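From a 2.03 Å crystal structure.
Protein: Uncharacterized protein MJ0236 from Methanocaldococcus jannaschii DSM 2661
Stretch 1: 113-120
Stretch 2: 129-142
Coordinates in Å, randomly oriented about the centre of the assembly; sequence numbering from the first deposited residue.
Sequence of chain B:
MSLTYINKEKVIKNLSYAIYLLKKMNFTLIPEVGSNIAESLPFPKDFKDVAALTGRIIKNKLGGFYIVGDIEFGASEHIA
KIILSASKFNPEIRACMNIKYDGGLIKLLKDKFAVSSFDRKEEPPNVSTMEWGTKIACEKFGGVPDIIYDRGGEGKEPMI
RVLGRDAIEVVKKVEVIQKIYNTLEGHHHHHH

Stretch 1 (113-120) FAVSSFDR
Stretch 2 129-142: TMEWGTKIACEKFG

A short extended segment lies across a regular helix, residues 129-141, and runs largely against it: the N-to-C directions of the strand around Ser 116 and the helix differ by 133°, and their axes approach to 6.9 Å. The residues where the backbones come nearest are small: Ser 117, Ala 137 and Gly 133. The register is set by Ser 117 opposite Ala 137, CA to CA 4.8 Å, and Phe 118 opposite Gly 133, CA to CA 5.4 Å; toward the far end Arg 120 and Thr 129 have opened to 7.4 Å between CA atoms. The contact buries 586 Å² in all.

Phe 118 covers the most surface. Its backbone is extended (phi/psi -152/161), its CB points toward the helix, and chi1 68° (p) with chi2 84° lays the ring over Gly 133, whose CA sits 3.8 Å from the ring centroid, 21° off the normal, as a CH-pi contact. Glycine makes this possible: an ideal CB there would point toward the other stretch and stand 2.9 Å from Phe 118 CD2, a clash. Around the ring, Phe 118 CD1 meets Trp 132 CZ3 at 3.8 Å, the aromatic planes inclined at 76° and the centroids of the Phe 118 ring and the Trp 132 six-membered ring 5.9 Å apart, while Phe 118 CZ meets CE of selenomethionine Met 130 at 3.8 Å. The CA-to-CB bond of Trp 132 (chi1 166°, t; chi2 82°) points sideways to the other stretch, and the end of the side chain comes nearer, so that the ring edge at CH2 lies 3.2 Å from Asp 119 O. Arg 120 starts with CB pointing away, yet its extended chi2 and chi3 bring NH2 to 3.7 Å from Met 130 CE.

Ser 116 provides the polar anchor. From a backbone at -148/171, with CB toward the helix and chi1 -175° (t), its OG donates a short 2.5 Å hydrogen bond to Ala 137 O. Ala 137 O lies near the helix C-terminus and also accepts a weak hydrogen bond from Phe 141 N at 3.2 Å. One residue on, Ser 117 (chi1 57°, p) turns its CB away, leaving its carbonyl to face the helix: Ser 117 O lies 3.4 Å from Ala 137 CA, a CA-H...O contact, and accepts a weak hydrogen bond of 3.4 Å from Lys 140 NZ.

Phe 141 closes the other end. With chi1 179° (t) and chi2 73° its ring reaches Ala 114, CZ to CB 3.3 Å. Gly 142 then leaves the helix at positive phi (83/27), a conformation that would jam a CB against the preceding carbonyl.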

# COMPACT_ATOMS: atom_id res chain seq x y z
N PHE B 113 -7.91 -33.52 -9.11
CA PHE B 113 -9.03 -32.60 -9.20
C PHE B 113 -9.95 -32.89 -10.38
O PHE B 113 -9.54 -33.51 -11.36
CB PHE B 113 -8.51 -31.17 -9.35
CG PHE B 113 -7.80 -30.65 -8.13
CD1 PHE B 113 -8.52 -30.25 -7.01
CD2 PHE B 113 -6.41 -30.55 -8.10
CE1 PHE B 113 -7.87 -29.77 -5.88
CE2 PHE B 113 -5.75 -30.07 -6.97
CZ PHE B 113 -6.49 -29.67 -5.86
N ALA B 114 -11.20 -32.45 -10.26
CA ALA B 114 -12.17 -32.59 -11.33
C ALA B 114 -11.85 -31.39 -12.21
O ALA B 114 -11.88 -30.25 -11.76
CB ALA B 114 -13.58 -32.47 -10.78
N VAL B 115 -11.53 -31.66 -13.47
CA VAL B 115 -11.17 -30.61 -14.42
C VAL B 115 -12.05 -30.62 -15.67
O VAL B 115 -12.44 -31.68 -16.17
CB VAL B 115 -9.69 -30.78 -14.87
CG1 VAL B 115 -9.25 -29.58 -15.69
CG2 VAL B 115 -8.80 -30.96 -13.66
N SER B 116 -12.35 -29.43 -16.17
CA SER B 116 -13.14 -29.28 -17.37
C SER B 116 -12.65 -28.01 -18.06
O SER B 116 -11.85 -27.26 -17.49
CB SER B 116 -14.63 -29.16 -17.03
OG SER B 116 -15.41 -29.13 -18.20
N SER B 117 -13.10 -27.77 -19.28
CA SER B 117 -12.64 -26.59 -20.01
C SER B 117 -13.57 -26.15 -21.14
O SER B 117 -14.65 -26.71 -21.33
CB SER B 117 -11.26 -26.89 -20.58
OG SER B 117 -11.30 -28.04 -21.40
N PHE B 118 -13.13 -25.13 -21.87
CA PHE B 118 -13.87 -24.59 -23.01
C PHE B 118 -12.86 -23.99 -23.99
O PHE B 118 -11.72 -23.69 -23.61
CB PHE B 118 -14.89 -23.53 -22.56
CG PHE B 118 -14.27 -22.27 -22.03
CD1 PHE B 118 -13.86 -21.25 -22.90
CD2 PHE B 118 -14.08 -22.09 -20.67
CE1 PHE B 118 -13.28 -20.08 -22.41
CE2 PHE B 118 -13.50 -20.93 -20.17
CZ PHE B 118 -13.10 -19.92 -21.04
N ASP B 119 -13.28 -23.82 -25.23
CA ASP B 119 -12.42 -23.29 -26.29
C ASP B 119 -12.89 -21.93 -26.79
O ASP B 119 -13.96 -21.83 -27.38
CB ASP B 119 -12.40 -24.27 -27.47
CG ASP B 119 -11.37 -23.91 -28.53
OD1 ASP B 119 -11.09 -22.71 -28.72
OD2 ASP B 119 -10.83 -24.83 -29.17
N ARG B 120 -12.08 -20.90 -26.57
CA ARG B 120 -12.44 -19.55 -27.00
C ARG B 120 -12.78 -19.49 -28.48
O ARG B 120 -13.58 -18.65 -28.90
CB ARG B 120 -11.31 -18.56 -26.66
CG ARG B 120 -11.26 -18.16 -25.17
CD ARG B 120 -10.00 -17.36 -24.84
NE ARG B 120 -9.90 -17.00 -23.42
CZ ARG B 120 -10.57 -16.01 -22.84
NH1 ARG B 120 -11.39 -15.25 -23.55
NH2 ARG B 120 -10.43 -15.78 -21.54
N THR B 129 -18.07 -14.30 -23.07
CA THR B 129 -17.13 -15.41 -23.04
C THR B 129 -17.15 -16.16 -21.70
O THR B 129 -17.18 -17.39 -21.68
CB THR B 129 -15.68 -14.93 -23.26
OG1 THR B 129 -15.62 -14.09 -24.42
CG2 THR B 129 -14.75 -16.13 -23.46
N MSE B 130 -17.13 -15.42 -20.59
CA MSE B 130 -17.11 -16.05 -19.27
C MSE B 130 -18.38 -16.80 -18.89
O MSE B 130 -18.32 -17.82 -18.20
CB MSE B 130 -16.78 -15.02 -18.19
CG MSE B 130 -15.32 -14.54 -18.23
SE MSE B 130 -13.99 -15.98 -18.01
CE MSE B 130 -13.67 -16.32 -19.90
N GLU B 131 -19.54 -16.31 -19.33
CA GLU B 131 -20.79 -16.99 -18.99
C GLU B 131 -20.92 -18.25 -19.86
O GLU B 131 -21.19 -19.34 -19.36
CB GLU B 131 -21.98 -16.06 -19.24
CG GLU B 131 -21.76 -14.66 -18.71
CD GLU B 131 -22.98 -13.76 -18.87
OE1 GLU B 131 -23.67 -13.85 -19.91
OE2 GLU B 131 -23.22 -12.94 -17.96
N TRP B 132 -20.69 -18.07 -21.15
CA TRP B 132 -20.77 -19.17 -22.10
C TRP B 132 -19.74 -20.26 -21.83
O TRP B 132 -20.07 -21.45 -21.83
CB TRP B 132 -20.59 -18.62 -23.52
CG TRP B 132 -20.33 -19.68 -24.52
CD1 TRP B 132 -21.26 -20.48 -25.14
CD2 TRP B 132 -19.05 -20.14 -24.96
NE1 TRP B 132 -20.62 -21.40 -25.93
CE2 TRP B 132 -19.27 -21.22 -25.84
CE3 TRP B 132 -17.73 -19.74 -24.68
CZ2 TRP B 132 -18.22 -21.91 -26.45
CZ3 TRP B 132 -16.69 -20.43 -25.30
CH2 TRP B 132 -16.93 -21.50 -26.17
N GLY B 133 -18.49 -19.86 -21.62
CA GLY B 133 -17.43 -20.82 -21.36
C GLY B 133 -17.65 -21.64 -20.11
O GLY B 133 -17.38 -22.84 -20.08
N THR B 134 -18.12 -20.98 -19.05
CA THR B 134 -18.37 -21.67 -17.79
C THR B 134 -19.49 -22.68 -18.01
O THR B 134 -19.39 -23.83 -17.59
CB THR B 134 -18.78 -20.67 -16.68
OG1 THR B 134 -17.69 -19.78 -16.41
CG2 THR B 134 -19.15 -21.42 -15.41
N LYS B 135 -20.55 -22.24 -18.68
CA LYS B 135 -21.69 -23.10 -18.97
C LYS B 135 -21.21 -24.34 -19.73
O LYS B 135 -21.44 -25.47 -19.30
CB LYS B 135 -22.74 -22.34 -19.78
CG LYS B 135 -24.05 -23.07 -19.97
CD LYS B 135 -25.06 -22.16 -20.68
CE LYS B 135 -26.41 -22.84 -20.86
NZ LYS B 135 -27.40 -21.87 -21.43
N ILE B 136 -20.53 -24.13 -20.85
CA ILE B 136 -20.01 -25.24 -21.65
C ILE B 136 -19.19 -26.21 -20.81
O ILE B 136 -19.40 -27.43 -20.85
CB ILE B 136 -19.11 -24.74 -22.80
CG1 ILE B 136 -19.95 -23.99 -23.84
CG2 ILE B 136 -18.40 -25.92 -23.46
CD1 ILE B 136 -21.03 -24.83 -24.48
N ALA B 137 -18.23 -25.67 -20.06
CA ALA B 137 -17.36 -26.48 -19.21
C ALA B 137 -18.15 -27.30 -18.20
O ALA B 137 -17.82 -28.45 -17.93
CB ALA B 137 -16.36 -25.58 -18.48
N CYS B 138 -19.19 -26.70 -17.63
CA CYS B 138 -19.99 -27.41 -16.65
C CYS B 138 -20.89 -28.47 -17.31
O CYS B 138 -20.98 -29.59 -16.82
CB CYS B 138 -20.81 -26.41 -15.81
SG CYS B 138 -19.78 -25.43 -14.65
N GLU B 139 -21.54 -28.11 -18.42
CA GLU B 139 -22.41 -29.06 -19.11
C GLU B 139 -21.57 -30.25 -19.58
O GLU B 139 -22.04 -31.39 -19.58
CB GLU B 139 -23.09 -28.39 -20.32
CG GLU B 139 -23.90 -27.15 -19.95
CD GLU B 139 -24.70 -26.60 -21.12
OE1 GLU B 139 -24.19 -26.58 -22.26
OE2 GLU B 139 -25.86 -26.16 -20.89
N LYS B 140 -20.33 -29.98 -19.97
CA LYS B 140 -19.43 -31.02 -20.44
C LYS B 140 -19.00 -31.95 -19.30
O LYS B 140 -18.74 -33.13 -19.52
CB LYS B 140 -18.19 -30.39 -21.08
CG LYS B 140 -17.13 -31.39 -21.50
CD LYS B 140 -15.78 -30.72 -21.79
CE LYS B 140 -15.76 -29.93 -23.10
NZ LYS B 140 -16.67 -28.75 -23.12
N PHE B 141 -18.92 -31.40 -18.09
CA PHE B 141 -18.51 -32.17 -16.92
C PHE B 141 -19.70 -32.81 -16.21
O PHE B 141 -19.53 -33.77 -15.45
CB PHE B 141 -17.76 -31.25 -15.95
CG PHE B 141 -17.31 -31.93 -14.68
CD1 PHE B 141 -16.25 -32.83 -14.69
CD2 PHE B 141 -17.95 -31.65 -13.48
CE1 PHE B 141 -15.83 -33.45 -13.52
CE2 PHE B 141 -17.53 -32.27 -12.29
CZ PHE B 141 -16.47 -33.17 -12.31
N GLY B 142 -20.89 -32.27 -16.45
CA GLY B 142 -22.08 -32.80 -15.81
C GLY B 142 -22.22 -32.21 -14.41
O GLY B 142 -22.82 -32.82 -13.52